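Local structure of Dye type peroxidase A (Streptomyces lividans 1326, 6GZW) at residues V223-L229 with F349-S355; V300-Y306 with G319-W325; E266-E270 with A286-D292. The protein probably uses its haem to reduce hydrogen peroxide while oxidising dyes and other substrates, as dye-decolourising peroxidases do. All coordinates share one frame. Residue numbers count along the deposited sequence, not the author numbering.

Interaction 1: residues V223-L229 with F349-S355. With HEM (protoporphyrin IX containing Fe), chain C.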
# COMPACT_ATOMS: atom_id res chain seq x y z
N VAL A 223 15.07 -4.84 12.19
CA VAL A 223 14.41 -4.32 11.00
C VAL A 223 15.51 -3.86 10.06
O VAL A 223 16.43 -3.14 10.50
CB VAL A 223 13.53 -3.12 11.37
CG1 VAL A 223 12.89 -2.48 10.14
CG2 VAL A 223 12.49 -3.52 12.38
N ARG A 224 15.43 -4.25 8.79
CA ARG A 224 16.31 -3.72 7.74
C ARG A 224 15.49 -3.31 6.55
O ARG A 224 14.70 -4.12 6.04
CB ARG A 224 17.36 -4.77 7.30
CG ARG A 224 18.16 -5.37 8.46
CD ARG A 224 19.17 -4.41 9.06
NE ARG A 224 20.35 -4.29 8.21
CZ ARG A 224 21.55 -3.88 8.62
NH1 ARG A 224 21.75 -3.45 9.88
NH2 ARG A 224 22.57 -3.88 7.75
N ARG A 225 15.66 -2.07 6.11
CA ARG A 225 15.04 -1.59 4.89
C ARG A 225 16.05 -1.97 3.80
O ARG A 225 17.07 -1.30 3.66
CB ARG A 225 14.80 -0.08 4.91
CG ARG A 225 14.10 0.45 3.66
CD ARG A 225 14.13 1.97 3.61
NE ARG A 225 13.47 2.52 2.43
CZ ARG A 225 12.14 2.62 2.29
NH1 ARG A 225 11.32 2.18 3.23
NH2 ARG A 225 11.63 3.14 1.18
N ILE A 226 15.74 -3.01 3.02
CA ILE A 226 16.68 -3.52 2.04
C ILE A 226 16.12 -3.23 0.66
O ILE A 226 15.13 -3.83 0.24
CB ILE A 226 16.92 -5.03 2.21
CG1 ILE A 226 17.29 -5.36 3.65
CG2 ILE A 226 18.03 -5.48 1.26
CD1 ILE A 226 17.48 -6.84 3.90
N ARG A 227 16.76 -2.29 -0.06
CA ARG A 227 16.34 -1.98 -1.39
C ARG A 227 16.77 -3.09 -2.31
O ARG A 227 17.86 -3.64 -2.17
CB ARG A 227 16.95 -0.66 -1.87
CG ARG A 227 16.53 -0.28 -3.29
CD ARG A 227 16.66 1.21 -3.54
NE ARG A 227 18.06 1.66 -3.56
CZ ARG A 227 18.84 1.67 -4.63
NH1 ARG A 227 18.43 1.20 -5.80
NH2 ARG A 227 20.07 2.16 -4.52
N MET A 228 15.88 -3.49 -3.19
CA MET A 228 16.26 -4.45 -4.21
C MET A 228 16.72 -3.71 -5.45
O MET A 228 16.03 -2.86 -5.95
CB MET A 228 15.10 -5.38 -4.54
CG MET A 228 14.75 -6.34 -3.42
SD MET A 228 13.13 -7.07 -3.67
CE MET A 228 13.30 -8.47 -2.58
N LEU A 229 17.88 -4.08 -5.98
CA LEU A 229 18.41 -3.45 -7.19
C LEU A 229 17.76 -4.16 -8.37
O LEU A 229 18.41 -4.87 -9.15
CB LEU A 229 19.96 -3.56 -7.23
CG LEU A 229 20.67 -2.90 -6.04
CD1 LEU A 229 22.17 -2.91 -6.24
CD2 LEU A 229 20.21 -1.48 -5.78
N PHE A 349 22.91 -7.54 -5.31
CA PHE A 349 21.60 -7.12 -5.87
C PHE A 349 20.69 -6.48 -4.86
O PHE A 349 19.51 -6.24 -5.17
CB PHE A 349 20.93 -8.34 -6.49
CG PHE A 349 21.75 -8.93 -7.57
CD1 PHE A 349 21.85 -8.30 -8.81
CD2 PHE A 349 22.47 -10.09 -7.35
CE1 PHE A 349 22.68 -8.81 -9.79
CE2 PHE A 349 23.28 -10.61 -8.33
CZ PHE A 349 23.40 -9.97 -9.55
N ILE A 350 21.23 -6.20 -3.68
CA ILE A 350 20.48 -5.54 -2.63
C ILE A 350 21.30 -4.42 -1.95
O ILE A 350 22.54 -4.36 -2.05
CB ILE A 350 19.97 -6.54 -1.59
CG1 ILE A 350 21.15 -7.24 -0.87
CG2 ILE A 350 18.99 -7.54 -2.19
CD1 ILE A 350 20.73 -8.06 0.32
N ARG A 351 20.61 -3.51 -1.27
CA ARG A 351 21.32 -2.47 -0.52
C ARG A 351 20.59 -2.18 0.78
O ARG A 351 19.41 -1.78 0.77
CB ARG A 351 21.47 -1.20 -1.37
CG ARG A 351 22.77 -0.47 -1.06
CD ARG A 351 23.13 0.56 -2.14
NE ARG A 351 22.49 1.81 -1.80
CZ ARG A 351 23.06 2.99 -1.68
NH1 ARG A 351 24.36 3.20 -1.93
NH2 ARG A 351 22.28 4.02 -1.38
N HIS A 352 21.25 -2.44 1.90
CA HIS A 352 20.66 -2.18 3.20
C HIS A 352 20.70 -0.67 3.47
O HIS A 352 21.79 -0.04 3.57
CB HIS A 352 21.41 -2.90 4.31
CG HIS A 352 21.25 -4.39 4.31
ND1 HIS A 352 20.69 -5.08 5.37
CD2 HIS A 352 21.64 -5.33 3.42
CE1 HIS A 352 20.71 -6.38 5.11
NE2 HIS A 352 21.30 -6.56 3.94
N GLU A 353 19.54 -0.04 3.55
CA GLU A 353 19.45 1.42 3.63
C GLU A 353 18.86 1.99 4.90
O GLU A 353 18.86 3.21 5.06
CB GLU A 353 18.71 1.96 2.40
CG GLU A 353 19.53 1.74 1.11
CD GLU A 353 18.88 2.23 -0.16
OE1 GLU A 353 17.74 2.71 -0.15
OE2 GLU A 353 19.57 2.13 -1.18
N ALA A 354 18.34 1.14 5.80
CA ALA A 354 17.96 1.58 7.14
C ALA A 354 17.97 0.37 8.06
O ALA A 354 17.85 -0.76 7.57
CB ALA A 354 16.61 2.27 7.14
N SER A 355 18.07 0.61 9.38
CA SER A 355 18.20 -0.48 10.33
C SER A 355 17.59 -0.10 11.67
O SER A 355 17.60 1.04 12.03
CB SER A 355 19.66 -0.78 10.56
OG SER A 355 19.81 -1.87 11.46
CHA HEM C . 15.99 -17.72 3.08
CHB HEM C . 15.47 -14.02 0.01
CHC HEM C . 17.74 -11.14 3.20
CHD HEM C . 18.24 -14.83 6.24
C1A HEM C . 15.66 -16.97 1.98
C2A HEM C . 15.04 -17.50 0.80
C3A HEM C . 14.91 -16.45 -0.05
C4A HEM C . 15.44 -15.29 0.59
CMA HEM C . 14.28 -16.45 -1.42
CAA HEM C . 14.63 -18.94 0.54
CBA HEM C . 13.22 -19.35 0.94
CGA HEM C . 13.06 -19.36 2.42
O1A HEM C . 13.41 -20.35 3.13
O2A HEM C . 12.58 -18.35 3.01
C1B HEM C . 16.03 -12.89 0.63
C2B HEM C . 16.02 -11.57 0.08
C3B HEM C . 16.65 -10.74 0.95
C4B HEM C . 17.06 -11.60 2.10
CMB HEM C . 15.45 -11.20 -1.25
CAB HEM C . 16.83 -9.27 0.89
CBB HEM C . 16.03 -8.45 0.24
C1C HEM C . 18.12 -11.89 4.29
C2C HEM C . 18.82 -11.38 5.41
C3C HEM C . 18.98 -12.44 6.28
C4C HEM C . 18.34 -13.58 5.68
CMC HEM C . 19.33 -9.98 5.62
CAC HEM C . 19.70 -12.52 7.57
CBC HEM C . 20.68 -11.72 8.01
C1D HEM C . 17.59 -15.89 5.59
C2D HEM C . 17.45 -17.19 6.28
C3D HEM C . 16.83 -18.00 5.40
C4D HEM C . 16.59 -17.17 4.19
CMD HEM C . 17.89 -17.53 7.70
CAD HEM C . 16.47 -19.46 5.65
CBD HEM C . 17.65 -20.40 5.36
CGD HEM C . 17.28 -21.82 5.69
O1D HEM C . 16.84 -22.59 4.78
O2D HEM C . 17.38 -22.21 6.87
NA HEM C . 15.99 -15.64 1.80
NB HEM C . 16.68 -12.85 1.80
NC HEM C . 17.89 -13.21 4.43
ND HEM C . 17.15 -15.94 4.32
FE HEM C . 16.95 -14.46 3.09
O HOH W 1 15.05 2.14 -0.07
O HOH W 2 15.24 -13.93 3.94
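A classic beta bulge, Glu353 and Ala354 both facing Arg225, breaks the pairing of strands 219-228 and 350-360, neighbours in the antiparallel sheet of the C-terminal Dyp-type peroxidase region (dimeric alpha-beta barrel clan). Glu353 N donates to Arg225 O (2.8 Å), Ala354 N only weakly to the same oxygen (3.5 Å), and Arg225 N donates to Ala354 O (2.9 Å). Beyond it, Arg227 N donates to Arg351 O (2.8 Å) and Arg351 N to Arg227 O (2.9 Å). Ile226, Met228, Ile350 and His352 lie on the haem face, where Ile226 CG2 and Ile350 CG2 reach HEM CBB at 3.7 and 3.9 Å. Ile226 CD1 also makes a CH-pi contact over the His352 ring. Away from the haem, Glu353 OE2 bridges Arg227 NE (2.9 Å) and Arg351 NE (3.0 Å), offsetting two close guanidinium groups. Arg224, also salt-bridged to Asp115, donates from NE to His352 ND1 (3.0 Å). Accepting there leaves ND1 unprotonated, so a neutral His352 would carry its proton on NE2.

Interaction 2: residues V300-Y306 with G319-W325. With HEM (protoporphyrin IX containing Fe), chain C.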
# COMPACT_ATOMS: atom_id res chain seq x y z
N VAL A 300 13.22 -16.02 13.18
CA VAL A 300 11.94 -15.96 12.45
C VAL A 300 12.00 -14.73 11.55
O VAL A 300 12.51 -13.69 11.95
CB VAL A 300 10.73 -15.95 13.39
CG1 VAL A 300 9.48 -15.36 12.75
CG2 VAL A 300 10.44 -17.37 13.88
N ARG A 301 11.58 -14.92 10.31
CA ARG A 301 11.49 -13.84 9.32
C ARG A 301 10.01 -13.58 9.04
O ARG A 301 9.25 -14.50 8.80
CB ARG A 301 12.21 -14.25 8.04
CG ARG A 301 13.72 -14.33 8.23
CD ARG A 301 14.44 -14.90 7.02
NE ARG A 301 14.02 -16.29 6.84
CZ ARG A 301 13.49 -16.82 5.74
NH1 ARG A 301 13.28 -16.12 4.61
NH2 ARG A 301 13.19 -18.12 5.76
N ARG A 302 9.61 -12.31 9.09
CA ARG A 302 8.21 -11.96 8.95
C ARG A 302 8.14 -10.55 8.34
O ARG A 302 7.85 -9.57 9.04
CB ARG A 302 7.50 -12.04 10.31
CG ARG A 302 6.01 -11.93 10.29
CD ARG A 302 5.38 -11.98 11.68
NE ARG A 302 3.96 -11.74 11.55
CZ ARG A 302 3.39 -10.55 11.45
NH1 ARG A 302 4.11 -9.43 11.49
NH2 ARG A 302 2.07 -10.48 11.32
N PRO A 303 8.41 -10.45 7.03
CA PRO A 303 8.64 -9.18 6.34
C PRO A 303 7.39 -8.56 5.75
O PRO A 303 6.33 -9.19 5.72
CB PRO A 303 9.57 -9.61 5.18
CG PRO A 303 9.03 -10.96 4.80
CD PRO A 303 8.75 -11.60 6.14
N PHE A 304 7.57 -7.36 5.23
CA PHE A 304 6.68 -6.77 4.26
C PHE A 304 7.51 -6.32 3.07
O PHE A 304 8.68 -5.93 3.23
CB PHE A 304 5.97 -5.55 4.84
CG PHE A 304 5.12 -5.84 6.04
CD1 PHE A 304 5.67 -5.82 7.31
CD2 PHE A 304 3.76 -6.11 5.91
CE1 PHE A 304 4.90 -6.08 8.42
CE2 PHE A 304 2.97 -6.35 7.03
CZ PHE A 304 3.56 -6.35 8.28
N SER A 305 6.91 -6.32 1.88
CA SER A 305 7.57 -5.73 0.71
C SER A 305 7.23 -4.22 0.69
O SER A 305 6.30 -3.78 1.37
CB SER A 305 7.13 -6.43 -0.58
OG SER A 305 7.61 -7.77 -0.60
N TYR A 306 8.06 -3.42 0.02
CA TYR A 306 7.80 -1.98 -0.13
C TYR A 306 8.08 -1.49 -1.52
O TYR A 306 8.90 -2.06 -2.28
CB TYR A 306 8.55 -1.14 0.92
CG TYR A 306 10.06 -0.97 0.71
CD1 TYR A 306 10.58 0.10 -0.02
CD2 TYR A 306 10.97 -1.86 1.26
CE1 TYR A 306 11.95 0.27 -0.21
CE2 TYR A 306 12.35 -1.69 1.07
CZ TYR A 306 12.84 -0.62 0.38
OH TYR A 306 14.20 -0.45 0.22
N GLY A 319 11.67 -2.77 -2.42
CA GLY A 319 12.47 -3.80 -1.79
C GLY A 319 11.72 -4.57 -0.73
O GLY A 319 10.53 -4.87 -0.86
N LEU A 320 12.44 -4.89 0.34
CA LEU A 320 11.90 -5.69 1.45
C LEU A 320 12.13 -5.00 2.76
O LEU A 320 13.27 -4.56 3.03
CB LEU A 320 12.62 -7.04 1.48
CG LEU A 320 12.00 -8.14 2.36
CD1 LEU A 320 10.73 -8.67 1.77
CD2 LEU A 320 13.03 -9.26 2.52
N LEU A 321 11.06 -4.83 3.55
CA LEU A 321 11.21 -4.47 4.96
C LEU A 321 11.43 -5.78 5.67
O LEU A 321 10.48 -6.53 5.97
CB LEU A 321 10.01 -3.73 5.53
CG LEU A 321 9.54 -2.49 4.75
CD1 LEU A 321 8.30 -1.90 5.38
CD2 LEU A 321 10.65 -1.45 4.67
N PHE A 322 12.71 -6.11 5.81
CA PHE A 322 13.14 -7.34 6.45
C PHE A 322 12.93 -7.14 7.95
O PHE A 322 13.41 -6.18 8.51
CB PHE A 322 14.61 -7.58 6.10
CG PHE A 322 15.18 -8.85 6.66
CD1 PHE A 322 15.05 -10.05 5.96
CD2 PHE A 322 15.84 -8.85 7.87
CE1 PHE A 322 15.59 -11.24 6.45
CE2 PHE A 322 16.38 -10.03 8.36
CZ PHE A 322 16.25 -11.23 7.65
N VAL A 323 12.19 -8.05 8.57
CA VAL A 323 11.87 -7.99 10.00
C VAL A 323 12.09 -9.37 10.57
O VAL A 323 11.38 -10.31 10.24
CB VAL A 323 10.41 -7.58 10.23
CG1 VAL A 323 10.15 -7.39 11.71
CG2 VAL A 323 10.10 -6.29 9.49
N CYS A 324 13.13 -9.52 11.39
CA CYS A 324 13.45 -10.84 11.94
C CYS A 324 13.43 -10.79 13.46
O CYS A 324 13.68 -9.75 14.07
CB CYS A 324 14.80 -11.40 11.46
SG CYS A 324 16.25 -10.43 11.96
N TRP A 325 13.17 -11.98 14.02
CA TRP A 325 12.88 -12.16 15.42
C TRP A 325 13.81 -13.27 15.96
O TRP A 325 13.94 -14.31 15.34
CB TRP A 325 11.41 -12.58 15.56
CG TRP A 325 10.43 -11.52 15.11
CD1 TRP A 325 9.81 -11.41 13.89
CD2 TRP A 325 9.95 -10.46 15.91
NE1 TRP A 325 8.97 -10.31 13.89
CE2 TRP A 325 9.04 -9.72 15.13
CE3 TRP A 325 10.22 -10.05 17.22
CZ2 TRP A 325 8.40 -8.59 15.63
CZ3 TRP A 325 9.56 -8.93 17.72
CH2 TRP A 325 8.69 -8.21 16.91
CHA HEM C . 15.99 -17.72 3.08
CHB HEM C . 15.47 -14.02 0.01
CHC HEM C . 17.74 -11.14 3.20
CHD HEM C . 18.24 -14.83 6.24
C1A HEM C . 15.66 -16.97 1.98
C2A HEM C . 15.04 -17.50 0.80
C3A HEM C . 14.91 -16.45 -0.05
C4A HEM C . 15.44 -15.29 0.59
CMA HEM C . 14.28 -16.45 -1.42
CAA HEM C . 14.63 -18.94 0.54
CBA HEM C . 13.22 -19.35 0.94
CGA HEM C . 13.06 -19.36 2.42
O1A HEM C . 13.41 -20.35 3.13
O2A HEM C . 12.58 -18.35 3.01
C1B HEM C . 16.03 -12.89 0.63
C2B HEM C . 16.02 -11.57 0.08
C3B HEM C . 16.65 -10.74 0.95
C4B HEM C . 17.06 -11.60 2.10
CMB HEM C . 15.45 -11.20 -1.25
CAB HEM C . 16.83 -9.27 0.89
CBB HEM C . 16.03 -8.45 0.24
C1C HEM C . 18.12 -11.89 4.29
C2C HEM C . 18.82 -11.38 5.41
C3C HEM C . 18.98 -12.44 6.28
C4C HEM C . 18.34 -13.58 5.68
CMC HEM C . 19.33 -9.98 5.62
CAC HEM C . 19.70 -12.52 7.57
CBC HEM C . 20.68 -11.72 8.01
C1D HEM C . 17.59 -15.89 5.59
C2D HEM C . 17.45 -17.19 6.28
C3D HEM C . 16.83 -18.00 5.40
C4D HEM C . 16.59 -17.17 4.19
CMD HEM C . 17.89 -17.53 7.70
CAD HEM C . 16.47 -19.46 5.65
CBD HEM C . 17.65 -20.40 5.36
CGD HEM C . 17.28 -21.82 5.69
O1D HEM C . 16.84 -22.59 4.78
O2D HEM C . 17.38 -22.21 6.87
NA HEM C . 15.99 -15.64 1.80
NB HEM C . 16.68 -12.85 1.80
NC HEM C . 17.89 -13.21 4.43
ND HEM C . 17.15 -15.94 4.32
FE HEM C . 16.95 -14.46 3.09
O HOH W 2 15.24 -13.93 3.94
O HOH W 3 7.10 -9.05 11.69
O HOH W 4 10.17 -7.74 -1.62
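Tyr306, Leu321 and Gly319 bury the most surface in this contact, which pairs the antiparallel strands of the hairpin 300-310 and 316-326. Tyr306 N donates to Gly319 O (3.0 Å) and Gly319 N to Tyr306 O (2.9 Å). With chi1 near +75°, the Tyr306 ring folds across its partner strand and takes Gly319 CA over its face in a CH-pi contact; an ideal CB on Gly319 would sit 3.0 Å from Tyr306 CE2, so glycine suits this tight fit. Arg225 adds a cation-pi contact. Leu321 fills the neighbouring space, its CD2 3.4 Å from Tyr306 CD2, and its backbone N gives a short 2.6 Å bond to Phe304 O. Further along, Arg302 N still donates to Val323 O (2.9 Å), but Arg302 O turns away from Val323 N and takes a bond from water 3 (2.8 Å); pairing resumes in the doubly hydrogen-bonded pair Val300-Trp325.

The other face belongs to the haem. Phe322 lays its ring face against the porphyrin, CZ 3.3 Å from HEM C3C. Arg301 NH1 and NH2 each donate to HEM O2A (2.8 Å), and NH1 also to water 2 (3.0 Å), which is bound to HEM FE at 2.0 Å. Arg301 is salt-bridged to Asp183 as well. This distal Asp-Arg pair is characteristic of dye-decolourising peroxidases, and its hydrogen bond to the bound water is consistent with a role in peroxide activation.

Interaction 3: residues E266-E270 with A286-D292; sequences EMDLE and ARITRPD. With HEM (protoporphyrin IX containing Fe), chain C.
An Asx turn shapes the loop 266-270, whose Met267 and Leu269 pack against helix 285-288 and the residues after it, beside a haem propionate. Asp268 OD1 accepts from Glu270 N (3.0 Å); Met267 and Asp268 are extended (phi/psi -72/139 and -106/108), Leu269 and Glu270 helical. No strands pair; the nearest CA atoms, of Leu269 and Arg287, are 7.4 Å apart. Arg290 (-64/143) turns the chain into a 3-10 segment at Pro291-Asp292.

In van der Waals packing, Met267 (ttm) brings CE to 3.7 Å from Ala286 O and 4.1 Å from Ala286 CB, the one apolar pair, and CB to 3.7 Å from Arg290 NH1. Leu269 (mt) inserts between the two arginines, CD2 over the face of the Arg287 guanidinium and CD1 4.0 Å from Arg290 NE.

Arg287 (ttm) donates from NH2 (3.0 Å) and NH1 (3.1 Å) to Leu269 O; its NH2 and NE also serve Val280 O and Pro281 O. Arg290 (mtp) forms a salt bridge with Asp292 within its own segment, NE to OD1 and NH2 to OD2, both 3.0 Å.

Three waters join Glu266 OE1 to Arg290: water 5 (OE1 2.9 Å, Arg290 NH1 2.9 Å), water 7 (OE1 2.6 Å, Arg290 NH2 2.9 Å) and water 6 (OE1 2.9 Å, Met267 O 2.6 Å, Arg290 NH2 weakly at 3.3 Å). Pro291 CD lies 3.3 Å from HEM O2D.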
# COMPACT_ATOMS: atom_id res chain seq x y z
N GLU A 266 14.13 -31.58 1.28
CA GLU A 266 15.36 -31.23 1.99
C GLU A 266 16.49 -30.95 0.98
O GLU A 266 16.66 -31.69 -0.02
CB GLU A 266 15.78 -32.37 2.95
CG GLU A 266 14.94 -32.49 4.22
CD GLU A 266 15.06 -31.32 5.16
OE1 GLU A 266 16.08 -30.58 5.12
OE2 GLU A 266 14.12 -31.12 5.94
N MET A 267 17.24 -29.88 1.21
CA MET A 267 18.36 -29.48 0.35
C MET A 267 19.52 -30.46 0.55
O MET A 267 19.78 -30.88 1.68
CB MET A 267 18.83 -28.08 0.74
CG MET A 267 19.80 -27.44 -0.23
SD MET A 267 20.32 -25.78 0.31
CE MET A 267 18.98 -24.85 -0.46
N ASP A 268 20.18 -30.82 -0.55
CA ASP A 268 21.38 -31.63 -0.49
C ASP A 268 22.58 -30.72 -0.78
O ASP A 268 22.80 -30.29 -1.91
CB ASP A 268 21.28 -32.78 -1.50
CG ASP A 268 22.46 -33.72 -1.44
OD1 ASP A 268 23.54 -33.32 -0.96
OD2 ASP A 268 22.30 -34.86 -1.91
N LEU A 269 23.34 -30.44 0.27
CA LEU A 269 24.43 -29.47 0.24
C LEU A 269 25.71 -30.04 -0.38
O LEU A 269 26.64 -29.29 -0.66
CB LEU A 269 24.73 -29.01 1.65
CG LEU A 269 23.58 -28.27 2.35
CD1 LEU A 269 23.84 -28.18 3.85
CD2 LEU A 269 23.42 -26.89 1.76
N GLU A 270 25.78 -31.36 -0.55
CA GLU A 270 26.97 -32.00 -1.14
C GLU A 270 26.81 -32.38 -2.61
O GLU A 270 27.81 -32.70 -3.28
CB GLU A 270 27.39 -33.23 -0.31
CG GLU A 270 28.12 -32.91 0.99
CD GLU A 270 27.22 -32.41 2.11
OE1 GLU A 270 26.20 -33.06 2.39
OE2 GLU A 270 27.55 -31.36 2.72
N ALA A 286 20.34 -19.27 0.13
CA ALA A 286 19.61 -20.31 0.88
C ALA A 286 20.49 -21.49 1.32
O ALA A 286 20.00 -22.39 2.04
CB ALA A 286 18.38 -20.79 0.11
N ARG A 287 21.76 -21.49 0.93
CA ARG A 287 22.75 -22.35 1.59
C ARG A 287 23.34 -21.65 2.81
O ARG A 287 23.25 -22.14 3.94
CB ARG A 287 23.90 -22.71 0.63
CG ARG A 287 25.04 -23.49 1.28
CD ARG A 287 26.26 -23.54 0.38
NE ARG A 287 26.08 -24.48 -0.71
CZ ARG A 287 26.37 -25.78 -0.66
NH1 ARG A 287 26.82 -26.35 0.45
NH2 ARG A 287 26.13 -26.55 -1.72
N ILE A 288 23.94 -20.49 2.58
CA ILE A 288 24.77 -19.86 3.60
C ILE A 288 24.02 -19.23 4.79
O ILE A 288 24.63 -18.95 5.83
CB ILE A 288 25.81 -18.91 2.99
CG1 ILE A 288 25.15 -17.65 2.43
CG2 ILE A 288 26.65 -19.65 1.93
CD1 ILE A 288 26.15 -16.65 1.90
N THR A 289 22.71 -19.04 4.65
CA THR A 289 21.89 -18.52 5.75
C THR A 289 21.34 -19.61 6.72
O THR A 289 20.80 -19.28 7.77
CB THR A 289 20.66 -17.78 5.19
OG1 THR A 289 20.00 -18.66 4.29
CG2 THR A 289 21.05 -16.51 4.49
N ARG A 290 21.51 -20.89 6.39
CA ARG A 290 20.93 -21.96 7.21
C ARG A 290 21.52 -21.99 8.63
O ARG A 290 22.73 -21.74 8.83
CB ARG A 290 21.14 -23.33 6.57
CG ARG A 290 20.46 -23.58 5.21
CD ARG A 290 21.07 -24.77 4.49
NE ARG A 290 20.85 -25.99 5.25
CZ ARG A 290 19.84 -26.85 5.08
NH1 ARG A 290 18.89 -26.65 4.16
NH2 ARG A 290 19.75 -27.93 5.88
N PRO A 291 20.67 -22.30 9.63
CA PRO A 291 21.24 -22.47 10.97
C PRO A 291 22.39 -23.50 11.02
O PRO A 291 23.38 -23.24 11.69
CB PRO A 291 20.02 -22.89 11.83
CG PRO A 291 18.83 -22.28 11.12
CD PRO A 291 19.19 -22.34 9.65
N ASP A 292 22.28 -24.59 10.25
CA ASP A 292 23.38 -25.59 10.24
C ASP A 292 24.71 -25.15 9.55
O ASP A 292 25.71 -25.87 9.63
CB ASP A 292 22.88 -26.96 9.77
CG ASP A 292 22.48 -27.00 8.32
OD1 ASP A 292 22.81 -26.10 7.51
OD2 ASP A 292 21.82 -27.99 8.00
CHA HEM C . 15.99 -17.72 3.08
CHB HEM C . 15.47 -14.02 0.01
CHC HEM C . 17.74 -11.14 3.20
CHD HEM C . 18.24 -14.83 6.24
C1A HEM C . 15.66 -16.97 1.98
C2A HEM C . 15.04 -17.50 0.80
C3A HEM C . 14.91 -16.45 -0.05
C4A HEM C . 15.44 -15.29 0.59
CMA HEM C . 14.28 -16.45 -1.42
CAA HEM C . 14.63 -18.94 0.54
CBA HEM C . 13.22 -19.35 0.94
CGA HEM C . 13.06 -19.36 2.42
O1A HEM C . 13.41 -20.35 3.13
O2A HEM C . 12.58 -18.35 3.01
C1B HEM C . 16.03 -12.89 0.63
C2B HEM C . 16.02 -11.57 0.08
C3B HEM C . 16.65 -10.74 0.95
C4B HEM C . 17.06 -11.60 2.10
CMB HEM C . 15.45 -11.20 -1.25
CAB HEM C . 16.83 -9.27 0.89
CBB HEM C . 16.03 -8.45 0.24
C1C HEM C . 18.12 -11.89 4.29
C2C HEM C . 18.82 -11.38 5.41
C3C HEM C . 18.98 -12.44 6.28
C4C HEM C . 18.34 -13.58 5.68
CMC HEM C . 19.33 -9.98 5.62
CAC HEM C . 19.70 -12.52 7.57
CBC HEM C . 20.68 -11.72 8.01
C1D HEM C . 17.59 -15.89 5.59
C2D HEM C . 17.45 -17.19 6.28
C3D HEM C . 16.83 -18.00 5.40
C4D HEM C . 16.59 -17.17 4.19
CMD HEM C . 17.89 -17.53 7.70
CAD HEM C . 16.47 -19.46 5.65
CBD HEM C . 17.65 -20.40 5.36
CGD HEM C . 17.28 -21.82 5.69
O1D HEM C . 16.84 -22.59 4.78
O2D HEM C . 17.38 -22.21 6.87
NA HEM C . 15.99 -15.64 1.80
NB HEM C . 16.68 -12.85 1.80
NC HEM C . 17.89 -13.21 4.43
ND HEM C . 17.15 -15.94 4.32
FE HEM C . 16.95 -14.46 3.09
O HOH W 5 16.61 -28.31 3.46
O HOH W 6 18.85 -30.54 4.13
O HOH W 7 17.91 -29.88 6.85
O HOH W 2 15.24 -13.93 3.94

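In the fold
All three contacts border the haem and are largely buried, but they sit in different parts of the fold. Interactions 1 and 2 belong to the core of one antiparallel sheet: strands 219-228 and 316-326 are neighbours, so the two contacts meet directly, with Arg224 N 2.8 Å from Phe322 O and Ile226 O 2.9 Å from Leu320 N. Both rest on backbone ladders, with one side lined by haem-contacting residues. Interaction 3 is peripheral, its centre about 22 Å from the centre of the chain, and partly exposed at its margin. There, arginine side chains and ordered water replace the ladder, next to one haem propionate; interaction 2 holds the other.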